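Local coordinates for protein trichothecene 3-O-acetyltransferase (PDB 2RKV) that transfers an acetyl group from acetyl coenzyme A to the C3 hydroxyl of trichothecene mycotoxins such as T-2 toxin, at residues L244-T256 with E325-E337. Sequence-based numbering, arbitrary orientation.
Sequences LKDAATKTLDAST and ESLGATASRLRSE. With COA (coenzyme A), chain B.
Ala248 and Gly328 bring the backbones together, their CA atoms 3.7 Å apart, where helices 244-249 and 327-335 cross at 89°. Gly328 CA lies 3.2 Å from Ala248 O and makes a CA-H...O contact to Thr251 O, so the backbones pack closely. Thr251 pins the spot: OG1 sits between its own N and carbonyl carbon, accepts from Gly328 N at 2.8 Å on a bent line (133°), and gives its proton to Ala247 O. Leu327 crosses Leu244 at about a right angle, its CD2 meeting Leu244 CD2 and Ala247 CB and its CG packing against Ala248 CB. In this BAHD acyltransferase the helix pair flanks the coenzyme A site: Lys245 stretches out to the 3'-phosphate, NZ to O9A 2.8 Å, while Arg335, bent at chi2 and chi3, turns its guanidinium edge to the pyrophosphate, and its NE pairs with Asp263. Further along helix 327-335, Ser332 OG takes Asp253 N almost straight on (3.1 Å, 162°) while donating to Gly328 O, which Ser332 N reaches from the opposite face. Toward solvent the join is looser: Asp253 OD1 stays 3.8 Å from Ala329 CA, and a water donating to both Asp253 OD2 and Ala329 O bridges the two segments.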
# COMPACT_ATOMS: atom_id res chain seq x y z
N LEU A 244 16.28 -15.72 -6.80
CA LEU A 244 14.89 -16.16 -6.63
C LEU A 244 14.16 -16.25 -7.98
O LEU A 244 13.48 -17.24 -8.26
CB LEU A 244 14.12 -15.22 -5.70
CG LEU A 244 14.46 -15.34 -4.21
CD1 LEU A 244 13.73 -14.26 -3.40
CD2 LEU A 244 14.13 -16.74 -3.68
N LYS A 245 14.32 -15.23 -8.82
CA LYS A 245 13.67 -15.26 -10.13
C LYS A 245 14.22 -16.40 -10.99
O LYS A 245 13.45 -17.09 -11.66
CB LYS A 245 13.80 -13.93 -10.87
CG LYS A 245 12.95 -13.88 -12.13
CD LYS A 245 13.16 -12.60 -12.89
CE LYS A 245 12.29 -12.54 -14.14
NZ LYS A 245 12.49 -11.27 -14.86
N ASP A 246 15.54 -16.60 -10.95
CA ASP A 246 16.19 -17.73 -11.65
C ASP A 246 15.58 -19.07 -11.20
O ASP A 246 15.18 -19.91 -12.04
CB ASP A 246 17.71 -17.68 -11.41
CG ASP A 246 18.45 -18.87 -12.03
OD1 ASP A 246 18.32 -19.12 -13.25
OD2 ASP A 246 19.20 -19.54 -11.29
N ALA A 247 15.47 -19.26 -9.88
CA ALA A 247 14.93 -20.49 -9.29
C ALA A 247 13.49 -20.78 -9.72
O ALA A 247 13.14 -21.92 -10.04
CB ALA A 247 15.03 -20.42 -7.77
N ALA A 248 12.66 -19.73 -9.75
CA ALA A 248 11.29 -19.81 -10.23
C ALA A 248 11.21 -20.10 -11.73
O ALA A 248 10.44 -20.96 -12.16
CB ALA A 248 10.55 -18.52 -9.91
N THR A 249 12.01 -19.38 -12.51
CA THR A 249 11.99 -19.49 -13.98
C THR A 249 12.34 -20.91 -14.43
O THR A 249 11.77 -21.43 -15.39
CB THR A 249 12.93 -18.43 -14.61
OG1 THR A 249 12.45 -17.12 -14.26
CG2 THR A 249 13.01 -18.56 -16.13
N LYS A 250 13.26 -21.55 -13.71
CA LYS A 250 13.66 -22.92 -14.01
C LYS A 250 12.59 -23.96 -13.72
O LYS A 250 12.71 -25.11 -14.17
CB LYS A 250 14.91 -23.28 -13.21
CG LYS A 250 16.18 -22.73 -13.77
CD LYS A 250 17.30 -23.08 -12.80
CE LYS A 250 18.64 -22.72 -13.36
NZ LYS A 250 19.67 -22.73 -12.27
N THR A 251 11.56 -23.58 -12.96
CA THR A 251 10.57 -24.56 -12.49
C THR A 251 9.12 -24.18 -12.78
O THR A 251 8.21 -24.54 -12.03
CB THR A 251 10.76 -24.85 -10.97
OG1 THR A 251 10.82 -23.62 -10.23
CG2 THR A 251 12.05 -25.65 -10.72
N LEU A 252 8.89 -23.48 -13.88
CA LEU A 252 7.55 -23.00 -14.22
C LEU A 252 6.62 -24.10 -14.69
O LEU A 252 7.06 -25.09 -15.29
CB LEU A 252 7.64 -21.91 -15.29
CG LEU A 252 8.35 -20.64 -14.84
CD1 LEU A 252 8.32 -19.63 -15.95
CD2 LEU A 252 7.70 -20.09 -13.58
N ASP A 253 5.32 -23.92 -14.42
CA ASP A 253 4.27 -24.75 -15.01
C ASP A 253 4.30 -24.63 -16.53
O ASP A 253 4.73 -23.61 -17.08
CB ASP A 253 2.89 -24.30 -14.52
CG ASP A 253 2.59 -24.73 -13.10
OD1 ASP A 253 3.45 -25.35 -12.42
OD2 ASP A 253 1.45 -24.46 -12.65
N ALA A 254 3.84 -25.68 -17.21
CA ALA A 254 3.78 -25.71 -18.68
C ALA A 254 2.94 -24.57 -19.26
O ALA A 254 3.20 -24.09 -20.36
CB ALA A 254 3.24 -27.06 -19.16
N SER A 255 1.93 -24.13 -18.50
CA SER A 255 1.01 -23.09 -18.96
C SER A 255 1.59 -21.68 -18.82
O SER A 255 0.99 -20.71 -19.30
CB SER A 255 -0.30 -23.19 -18.17
OG SER A 255 -0.12 -22.71 -16.85
N THR A 256 2.75 -21.57 -18.18
CA THR A 256 3.31 -20.27 -17.81
C THR A 256 4.63 -19.97 -18.54
O THR A 256 5.64 -20.60 -18.27
CB THR A 256 3.52 -20.20 -16.28
OG1 THR A 256 2.27 -20.40 -15.62
CG2 THR A 256 4.12 -18.86 -15.86
N GLU A 325 5.89 -27.74 -3.02
CA GLU A 325 6.05 -27.60 -4.46
C GLU A 325 7.24 -26.68 -4.80
O GLU A 325 7.77 -26.00 -3.92
CB GLU A 325 4.75 -27.10 -5.10
CG GLU A 325 4.43 -25.64 -4.80
CD GLU A 325 3.11 -25.18 -5.40
OE1 GLU A 325 2.36 -26.02 -5.95
OE2 GLU A 325 2.82 -23.97 -5.30
N SER A 326 7.67 -26.68 -6.07
CA SER A 326 8.79 -25.83 -6.50
C SER A 326 8.44 -24.35 -6.40
O SER A 326 7.26 -23.99 -6.32
CB SER A 326 9.18 -26.14 -7.95
OG SER A 326 8.15 -25.75 -8.84
N LEU A 327 9.46 -23.50 -6.40
CA LEU A 327 9.23 -22.05 -6.39
C LEU A 327 8.47 -21.61 -7.63
O LEU A 327 7.56 -20.78 -7.56
CB LEU A 327 10.54 -21.26 -6.27
CG LEU A 327 10.37 -19.75 -6.02
CD1 LEU A 327 9.55 -19.50 -4.75
CD2 LEU A 327 11.72 -19.03 -5.97
N GLY A 328 8.85 -22.18 -8.78
CA GLY A 328 8.19 -21.90 -10.05
C GLY A 328 6.73 -22.31 -10.08
O GLY A 328 5.91 -21.62 -10.68
N ALA A 329 6.40 -23.44 -9.45
CA ALA A 329 5.01 -23.87 -9.33
C ALA A 329 4.19 -22.81 -8.60
O ALA A 329 3.10 -22.46 -9.03
CB ALA A 329 4.90 -25.22 -8.62
N THR A 330 4.76 -22.27 -7.51
CA THR A 330 4.05 -21.27 -6.70
C THR A 330 3.95 -19.94 -7.46
O THR A 330 2.89 -19.30 -7.47
CB THR A 330 4.72 -21.08 -5.34
OG1 THR A 330 4.91 -22.36 -4.72
CG2 THR A 330 3.83 -20.22 -4.45
N ALA A 331 5.04 -19.54 -8.11
CA ALA A 331 5.06 -18.29 -8.87
C ALA A 331 4.08 -18.36 -10.04
O ALA A 331 3.41 -17.37 -10.37
CB ALA A 331 6.46 -17.96 -9.36
N SER A 332 3.98 -19.54 -10.66
CA SER A 332 3.01 -19.78 -11.73
C SER A 332 1.56 -19.54 -11.28
O SER A 332 0.77 -18.99 -12.05
CB SER A 332 3.19 -21.19 -12.30
OG SER A 332 4.43 -21.29 -12.99
N ARG A 333 1.22 -19.95 -10.06
CA ARG A 333 -0.11 -19.67 -9.50
C ARG A 333 -0.40 -18.18 -9.55
O ARG A 333 -1.49 -17.77 -9.94
CB ARG A 333 -0.23 -20.13 -8.05
CG ARG A 333 -0.10 -21.63 -7.83
CD ARG A 333 -0.03 -21.95 -6.35
NE ARG A 333 0.21 -23.38 -6.13
CZ ARG A 333 -0.75 -24.31 -6.06
NH1 ARG A 333 -2.03 -23.98 -6.19
NH2 ARG A 333 -0.42 -25.58 -5.86
N LEU A 334 0.57 -17.38 -9.13
CA LEU A 334 0.38 -15.94 -9.06
C LEU A 334 0.22 -15.32 -10.44
O LEU A 334 -0.74 -14.60 -10.71
CB LEU A 334 1.50 -15.27 -8.26
CG LEU A 334 1.70 -15.81 -6.84
CD1 LEU A 334 2.82 -15.07 -6.13
CD2 LEU A 334 0.41 -15.77 -6.02
N ARG A 335 1.16 -15.63 -11.33
CA ARG A 335 1.16 -15.07 -12.68
C ARG A 335 -0.10 -15.45 -13.48
O ARG A 335 -0.57 -14.66 -14.30
CB ARG A 335 2.46 -15.46 -13.41
CG ARG A 335 2.61 -15.02 -14.87
CD ARG A 335 2.49 -13.52 -15.09
NE ARG A 335 3.24 -12.71 -14.13
CZ ARG A 335 3.40 -11.39 -14.24
NH1 ARG A 335 4.07 -10.72 -13.32
NH2 ARG A 335 2.89 -10.75 -15.29
N SER A 336 -0.66 -16.63 -13.20
CA SER A 336 -1.82 -17.15 -13.95
C SER A 336 -3.08 -16.28 -13.83
O SER A 336 -4.00 -16.40 -14.64
CB SER A 336 -2.13 -18.59 -13.54
OG SER A 336 -2.75 -18.65 -12.27
N GLU A 337 -3.12 -15.41 -12.81
CA GLU A 337 -4.28 -14.56 -12.53
C GLU A 337 -4.15 -13.14 -13.08
O GLU A 337 -5.03 -12.31 -12.86
CB GLU A 337 -4.56 -14.52 -11.02
CG GLU A 337 -5.33 -15.72 -10.50
CD GLU A 337 -6.69 -15.83 -11.18
OE1 GLU A 337 -7.58 -14.96 -10.96
OE2 GLU A 337 -6.85 -16.78 -11.96
N1A COA B . 9.34 -12.46 -21.44
C2A COA B . 9.88 -12.52 -20.17
N3A COA B . 9.44 -11.67 -19.18
C4A COA B . 8.46 -10.77 -19.47
C5A COA B . 7.90 -10.69 -20.74
C6A COA B . 8.34 -11.55 -21.74
N6A COA B . 8.01 -11.31 -23.02
N7A COA B . 6.95 -9.72 -20.73
C8A COA B . 6.91 -9.17 -19.49
N9A COA B . 7.84 -9.82 -18.70
C1B COA B . 8.17 -9.52 -17.30
C2B COA B . 8.94 -8.22 -17.22
O2B COA B . 10.29 -8.40 -17.55
C3B COA B . 8.72 -7.85 -15.77
O3B COA B . 9.50 -8.69 -14.97
P3B COA B . 10.73 -8.12 -14.14
O7A COA B . 10.23 -7.00 -13.25
O8A COA B . 11.72 -7.61 -15.16
O9A COA B . 11.32 -9.25 -13.35
C4B COA B . 7.33 -8.34 -15.51
O4B COA B . 7.02 -9.31 -16.50
C5B COA B . 6.35 -7.19 -15.53
O5B COA B . 5.20 -7.81 -15.03
P1A COA B . 4.01 -6.95 -14.43
O1A COA B . 3.73 -5.73 -15.29
O2A COA B . 2.81 -7.86 -14.25
O3A COA B . 4.56 -6.32 -13.07
P2A COA B . 5.19 -7.08 -11.82
O4A COA B . 6.48 -6.38 -11.46
O5A COA B . 5.29 -8.57 -12.01
O6A COA B . 4.12 -6.80 -10.68
CBP COA B . 1.93 -6.62 -9.77
CCP COA B . 2.85 -7.43 -10.67
CDP COA B . 2.51 -6.57 -8.36
CEP COA B . 0.57 -7.31 -9.69
CAP COA B . 1.82 -5.21 -10.39
OAP COA B . 1.28 -5.26 -11.69
C9P COA B . 0.96 -4.31 -9.57
O9P COA B . -0.41 -4.26 -9.83
N8P COA B . 1.59 -3.59 -8.64
C7P COA B . 0.90 -2.71 -7.74
C6P COA B . 0.22 -3.50 -6.63
C5P COA B . -0.43 -2.49 -5.74
O5P COA B . -1.14 -1.58 -6.23
N4P COA B . -0.20 -2.63 -4.44
O HOH W 1 1.31 -24.09 -10.17